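Local coordinates for protein acetate kinase (Entamoeba histolytica, PDB 4H0O) that is a pyrophosphate-dependent acetate kinase of the ASKHA superfamily, interconverting acetate and acetyl phosphate, at residues D287-I292 against V340-K345; E364-M367 against I371-L374. All blocks are in the same frame, centred on the assembly; numbering follows the deposited sequence.

How the contacts relate
Both contacts lie on the same side of the chain's centre, their own centres about 16 Å apart, and they share the helix 341-350 neighbourhood. Contact 1 is a small, mainly apolar, partly buried touch between that helix's start and helix 285-293, equal in buried area to contact 2. Contact 2 is more enclosed, with two of its three touching residues buried, and mixes a methyl contact with a serine, a carboxylate and a water at the edge strand. Arg344 joins them: its NH2 probably hydrogen-bonds to Ser366 O at 3.2 Å. Trp341 CE3 also packs on Glu364 CG at 3.6 Å, fastening helix 341-350 to helix 360-365, which follows it in the chain.

Contact 1: D287-I292 against V340-K345; sequences DILHEI and VWQVRK
Leu289 reaches out from helix 285-293 and places a single methyl, CD1, against the first turn of helix 341-350. The apolar part is its approach to Val340, where Leu289 CD1 meets Val340 CG1 at 3.6 Å. Val340 is the N-cap residue of its helix, and its CG1 branch, anti to the backbone N (chi1 -176°), is the one turned onto the leucine. The two side chains cross at a slant, so methyl meets methyl without a long interlocking face.

The second kind of contact sets the same methyl against a polar group. Leu289 CD1 lies 3.7 Å from Gln342 OE1 and 3.8 Å from Gln342 CD, a van der Waals approach to the end of the amide. Gln342 bends sharply at chi2 (91°), which swings its amide back toward Trp341 within its own helix. There Gln342 CD sits 3.4 Å above the plane of the Trp341 ring, offset toward the rim, with the amide roughly parallel to the indole. One side chain thus bridges the leucine methyl and the indole.

From 287-292, Leu289 alone reaches Val340 and Gln342, which keeps the buried surface to 112 Å²; the closest backbone pair, Leu289 CA and Gln342 CA, is 8.5 Å apart. Each segment has further partners. Ile288 and Ile292 pack on Cys302 of helix 299-324, while Arg344 NH1 hydrogen-bonds to the carbonyls of Gly337 and Leu338 just before the second helix.

Arg286, in the first turn of helix 285-293 and part of the predicted ATP site, has its side chain about 4 Å from that of Val340. Helix 285-293 thus packs on the N-terminus of helix 341-350, with the N-cap residue taking part, in the ASKHA (actin-like ATPase) fold beside the predicted ATP site.

Contact 2: E364-M367 against I371-L374; sequences EKSM and IEFL
Ser366 faces two residues of the edge strand region at once, Glu372 and Leu374, as the chain leaves helix 360-365 and turns back after a short loop. The packed part lies on the leucine side. Ser366 CB rests on Leu374 CD2 at 3.9 Å, and the other leucine methyl, CD1, is turned to the guanidinium of Arg344 on helix 341-350. Val385 of the neighbouring strand 382-385 touches Ser366, Glu372 and Leu374, and so packs against both sides of the contact. Backbone bonds from Leu374 to Asp359 and Val383 hold the leucine end in place.

Toward the carboxylate the fit is looser. Glu372 starts in the crowded position between its backbone N and carbonyl carbon (chi1 45°), then runs extended beyond CG, which carries the carboxylate across the gap toward the serine. Ser366 OG comes to 3.4 Å from both Glu372 CD and Glu372 OE2. The hydroxyl, anti to the backbone N, makes a weak hydrogen bond with Gly368 N, within the loop that joins the segments.

A water completes the looser side. It accepts from Met367 N at 3.1 Å and donates to Glu372 OE2 at 3.2 Å, thereby bridging the backbone of 364-367 to the carboxylate of Glu372. Met367 is exposed and contributes its backbone N, and Glu372 is partly exposed.

The methyl packing holds the inner side, while water links a backbone N-H to the carboxylate on the outer side. Partly exposed and hydrated, the carboxylate of Glu372 probably remains ionised, and as an acceptor it ties the edge strand to the end of 364-367 through the water bridge from Met367 N to Glu372 OE2.

Contact 1: D287-I292 against V340-K345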
loop_
_atom_site.group_PDB
_atom_site.type_symbol
_atom_site.label_atom_id
_atom_site.label_comp_id
_atom_site.label_asym_id
_atom_site.label_seq_id
_atom_site.Cartn_x
_atom_site.Cartn_y
_atom_site.Cartn_z
ATOM N N ASP B 287 10.449 -15.880 17.697
ATOM C CA ASP B 287 9.787 -17.167 17.901
ATOM C C ASP B 287 9.407 -17.790 16.559
ATOM O O ASP B 287 9.472 -19.010 16.388
ATOM C CB ASP B 287 8.532 -17.005 18.767
ATOM C CG ASP B 287 8.845 -16.544 20.181
ATOM O OD1 ASP B 287 9.962 -16.818 20.671
ATOM O OD2 ASP B 287 7.965 -15.911 20.802
ATOM N N ILE B 288 9.005 -16.940 15.617
ATOM C CA ILE B 288 8.642 -17.370 14.268
ATOM C C ILE B 288 9.839 -17.983 13.542
ATOM O O ILE B 288 9.738 -19.072 12.975
ATOM C CB ILE B 288 8.066 -16.194 13.445
ATOM C CG1 ILE B 288 6.686 -15.807 13.981
ATOM C CG2 ILE B 288 7.970 -16.554 11.974
ATOM C CD1 ILE B 288 6.102 -14.554 13.360
ATOM N N LEU B 289 10.966 -17.274 13.564
ATOM C CA LEU B 289 12.211 -17.767 12.986
ATOM C C LEU B 289 12.640 -19.070 13.655
ATOM O O LEU B 289 13.093 -20.003 12.993
ATOM C CB LEU B 289 13.317 -16.723 13.148
ATOM C CG LEU B 289 13.214 -15.450 12.309
ATOM C CD1 LEU B 289 14.289 -14.459 12.715
ATOM C CD2 LEU B 289 13.344 -15.789 10.837
ATOM N N HIS B 290 12.491 -19.116 14.975
ATOM C CA HIS B 290 12.850 -20.289 15.760
ATOM C C HIS B 290 12.046 -21.518 15.335
ATOM O O HIS B 290 12.602 -22.603 15.165
ATOM C CB HIS B 290 12.640 -20.000 17.246
ATOM C CG HIS B 290 13.133 -21.083 18.148
ATOM N ND1 HIS B 290 12.294 -22.009 18.729
ATOM C CD2 HIS B 290 14.383 -21.390 18.577
ATOM C CE1 HIS B 290 13.002 -22.839 19.473
ATOM N NE2 HIS B 290 14.273 -22.484 19.396
ATOM N N GLU B 291 10.739 -21.339 15.155
ATOM C CA GLU B 291 9.853 -22.428 14.737
ATOM C C GLU B 291 10.222 -22.955 13.351
ATOM O O GLU B 291 10.193 -24.164 13.110
ATOM C CB GLU B 291 8.391 -21.964 14.760
ATOM C CG GLU B 291 7.364 -23.037 14.376
ATOM C CD GLU B 291 6.984 -23.947 15.538
ATOM O OE1 GLU B 291 7.693 -23.935 16.567
ATOM O OE2 GLU B 291 5.973 -24.676 15.421
ATOM N N ILE B 292 10.564 -22.040 12.446
ATOM C CA ILE B 292 10.987 -22.407 11.098
ATOM C C ILE B 292 12.239 -23.276 11.154
ATOM O O ILE B 292 12.288 -24.356 10.566
ATOM C CB ILE B 292 11.293 -21.163 10.236
ATOM C CG1 ILE B 292 10.032 -20.322 10.033
ATOM C CG2 ILE B 292 11.873 -21.573 8.890
ATOM C CD1 ILE B 292 10.290 -18.976 9.382
ATOM N N VAL B 340 17.640 -8.550 14.870
ATOM C CA VAL B 340 17.180 -9.669 14.044
ATOM C C VAL B 340 17.844 -9.571 12.668
ATOM O O VAL B 340 17.310 -8.933 11.759
ATOM C CB VAL B 340 15.652 -9.756 13.864
ATOM C CG1 VAL B 340 15.274 -11.000 13.075
ATOM C CG2 VAL B 340 14.963 -9.760 15.217
ATOM N N TRP B 341 19.000 -10.215 12.516
ATOM C CA TRP B 341 19.789 -10.089 11.288
ATOM C C TRP B 341 19.144 -10.737 10.059
ATOM O O TRP B 341 19.428 -10.338 8.927
ATOM C CB TRP B 341 21.208 -10.636 11.490
ATOM C CG TRP B 341 21.267 -12.112 11.709
ATOM C CD1 TRP B 341 21.266 -12.761 12.908
ATOM C CD2 TRP B 341 21.351 -13.126 10.702
ATOM N NE1 TRP B 341 21.337 -14.119 12.710
ATOM C CE2 TRP B 341 21.391 -14.370 11.362
ATOM C CE3 TRP B 341 21.394 -13.106 9.302
ATOM C CZ2 TRP B 341 21.472 -15.583 10.676
ATOM C CZ3 TRP B 341 21.473 -14.309 8.620
ATOM C CH2 TRP B 341 21.512 -15.532 9.307
ATOM N N GLN B 342 18.294 -11.736 10.278
ATOM C CA GLN B 342 17.632 -12.428 9.175
ATOM C C GLN B 342 16.712 -11.495 8.386
ATOM O O GLN B 342 16.590 -11.623 7.167
ATOM C CB GLN B 342 16.841 -13.642 9.677
ATOM C CG GLN B 342 17.692 -14.797 10.199
ATOM C CD GLN B 342 17.966 -14.696 11.686
ATOM O OE1 GLN B 342 17.846 -13.622 12.278
ATOM N NE2 GLN B 342 18.331 -15.817 12.301
ATOM N N VAL B 343 16.062 -10.567 9.085
ATOM C CA VAL B 343 15.191 -9.589 8.436
ATOM C C VAL B 343 15.997 -8.646 7.548
ATOM O O VAL B 343 15.627 -8.397 6.397
ATOM C CB VAL B 343 14.366 -8.783 9.469
ATOM C CG1 VAL B 343 13.807 -7.511 8.850
ATOM C CG2 VAL B 343 13.237 -9.638 10.026
ATOM N N ARG B 344 17.105 -8.137 8.083
ATOM C CA ARG B 344 17.980 -7.234 7.339
ATOM C C ARG B 344 18.559 -7.923 6.109
ATOM O O ARG B 344 18.630 -7.333 5.030
ATOM C CB ARG B 344 19.114 -6.718 8.234
ATOM C CG ARG B 344 18.655 -5.906 9.448
ATOM C CD ARG B 344 19.842 -5.283 10.176
ATOM N NE ARG B 344 20.758 -6.287 10.714
ATOM C CZ ARG B 344 20.940 -6.516 12.011
ATOM N NH1 ARG B 344 20.277 -5.803 12.911
ATOM N NH2 ARG B 344 21.792 -7.453 12.411
ATOM N N LYS B 345 18.971 -9.176 6.279
ATOM C CA LYS B 345 19.526 -9.954 5.177
ATOM C C LYS B 345 18.472 -10.180 4.098
ATOM O O LYS B 345 18.742 -10.009 2.909
ATOM C CB LYS B 345 20.067 -11.295 5.685
ATOM C CG LYS B 345 20.711 -12.166 4.614
ATOM C CD LYS B 345 21.677 -11.366 3.750
ATOM C CE LYS B 345 22.639 -12.274 2.994
ATOM N NZ LYS B 345 21.983 -13.513 2.506
#

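Contact 2: E364-M367 against I371-L374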
loop_
_atom_site.group_PDB
_atom_site.type_symbol
_atom_site.label_atom_id
_atom_site.label_comp_id
_atom_site.label_asym_id
_atom_site.label_seq_id
_atom_site.Cartn_x
_atom_site.Cartn_y
_atom_site.Cartn_z
ATOM N N GLU B 364 25.494 -10.630 10.786
ATOM C CA GLU B 364 25.102 -11.752 11.640
ATOM C C GLU B 364 25.508 -11.562 13.101
ATOM O O GLU B 364 25.008 -12.261 13.981
ATOM C CB GLU B 364 25.666 -13.071 11.096
ATOM C CG GLU B 364 24.897 -13.629 9.900
ATOM C CD GLU B 364 25.610 -14.787 9.218
ATOM O OE1 GLU B 364 26.309 -15.559 9.909
ATOM O OE2 GLU B 364 25.471 -14.921 7.982
ATOM N N LYS B 365 26.403 -10.611 13.360
ATOM C CA LYS B 365 26.919 -10.397 14.711
ATOM C C LYS B 365 26.454 -9.085 15.343
ATOM O O LYS B 365 26.635 -8.867 16.541
ATOM C CB LYS B 365 28.450 -10.474 14.710
ATOM C CG LYS B 365 28.986 -11.836 14.291
ATOM C CD LYS B 365 30.477 -11.803 13.990
ATOM C CE LYS B 365 30.955 -13.168 13.520
ATOM N NZ LYS B 365 30.039 -13.738 12.492
ATOM N N SER B 366 25.847 -8.216 14.541
ATOM C CA SER B 366 25.399 -6.918 15.040
ATOM C C SER B 366 24.075 -7.008 15.801
ATOM O O SER B 366 23.102 -7.600 15.323
ATOM C CB SER B 366 25.281 -5.912 13.892
ATOM O OG SER B 366 24.928 -4.631 14.377
ATOM N N MET B 367 24.047 -6.424 16.993
ATOM C CA MET B 367 22.819 -6.342 17.771
ATOM C C MET B 367 22.384 -4.886 17.899
ATOM O O MET B 367 21.485 -4.561 18.678
ATOM C CB MET B 367 23.000 -6.981 19.149
ATOM C CG MET B 367 23.151 -8.494 19.113
ATOM S SD MET B 367 21.654 -9.359 18.584
ATOM C CE MET B 367 20.629 -9.163 20.043
ATOM N N ILE B 371 25.602 2.628 16.381
ATOM C CA ILE B 371 25.557 2.874 14.945
ATOM C C ILE B 371 26.769 2.267 14.244
ATOM O O ILE B 371 27.907 2.652 14.508
ATOM C CB ILE B 371 25.496 4.381 14.631
ATOM C CG1 ILE B 371 24.246 5.004 15.256
ATOM C CG2 ILE B 371 25.518 4.613 13.128
ATOM C CD1 ILE B 371 24.179 6.509 15.113
ATOM N N GLU B 372 26.514 1.318 13.349
ATOM C CA GLU B 372 27.583 0.656 12.611
ATOM C C GLU B 372 27.102 0.193 11.240
ATOM O O GLU B 372 26.059 -0.450 11.122
ATOM C CB GLU B 372 28.128 -0.532 13.407
ATOM C CG GLU B 372 27.052 -1.407 14.028
ATOM C CD GLU B 372 27.627 -2.555 14.834
ATOM O OE1 GLU B 372 28.477 -3.294 14.294
ATOM O OE2 GLU B 372 27.231 -2.718 16.007
ATOM N N PHE B 373 27.868 0.523 10.206
ATOM C CA PHE B 373 27.523 0.139 8.842
ATOM C C PHE B 373 27.709 -1.358 8.628
ATOM O O PHE B 373 28.720 -1.932 9.030
ATOM C CB PHE B 373 28.368 0.923 7.835
ATOM C CG PHE B 373 28.069 2.395 7.810
ATOM C CD1 PHE B 373 28.695 3.258 8.694
ATOM C CD2 PHE B 373 27.162 2.915 6.902
ATOM C CE1 PHE B 373 28.424 4.613 8.673
ATOM C CE2 PHE B 373 26.885 4.269 6.876
ATOM C CZ PHE B 373 27.516 5.119 7.763
ATOM N N LEU B 374 26.724 -1.987 7.994
ATOM C CA LEU B 374 26.776 -3.418 7.728
ATOM C C LEU B 374 27.169 -3.701 6.278
ATOM O O LEU B 374 27.484 -4.838 5.921
ATOM C CB LEU B 374 25.429 -4.064 8.062
ATOM C CG LEU B 374 24.885 -3.722 9.450
ATOM C CD1 LEU B 374 23.587 -4.466 9.755
ATOM C CD2 LEU B 374 25.933 -4.018 10.509
HETATM O O HOH W 1 26.081 -4.540 18.354
#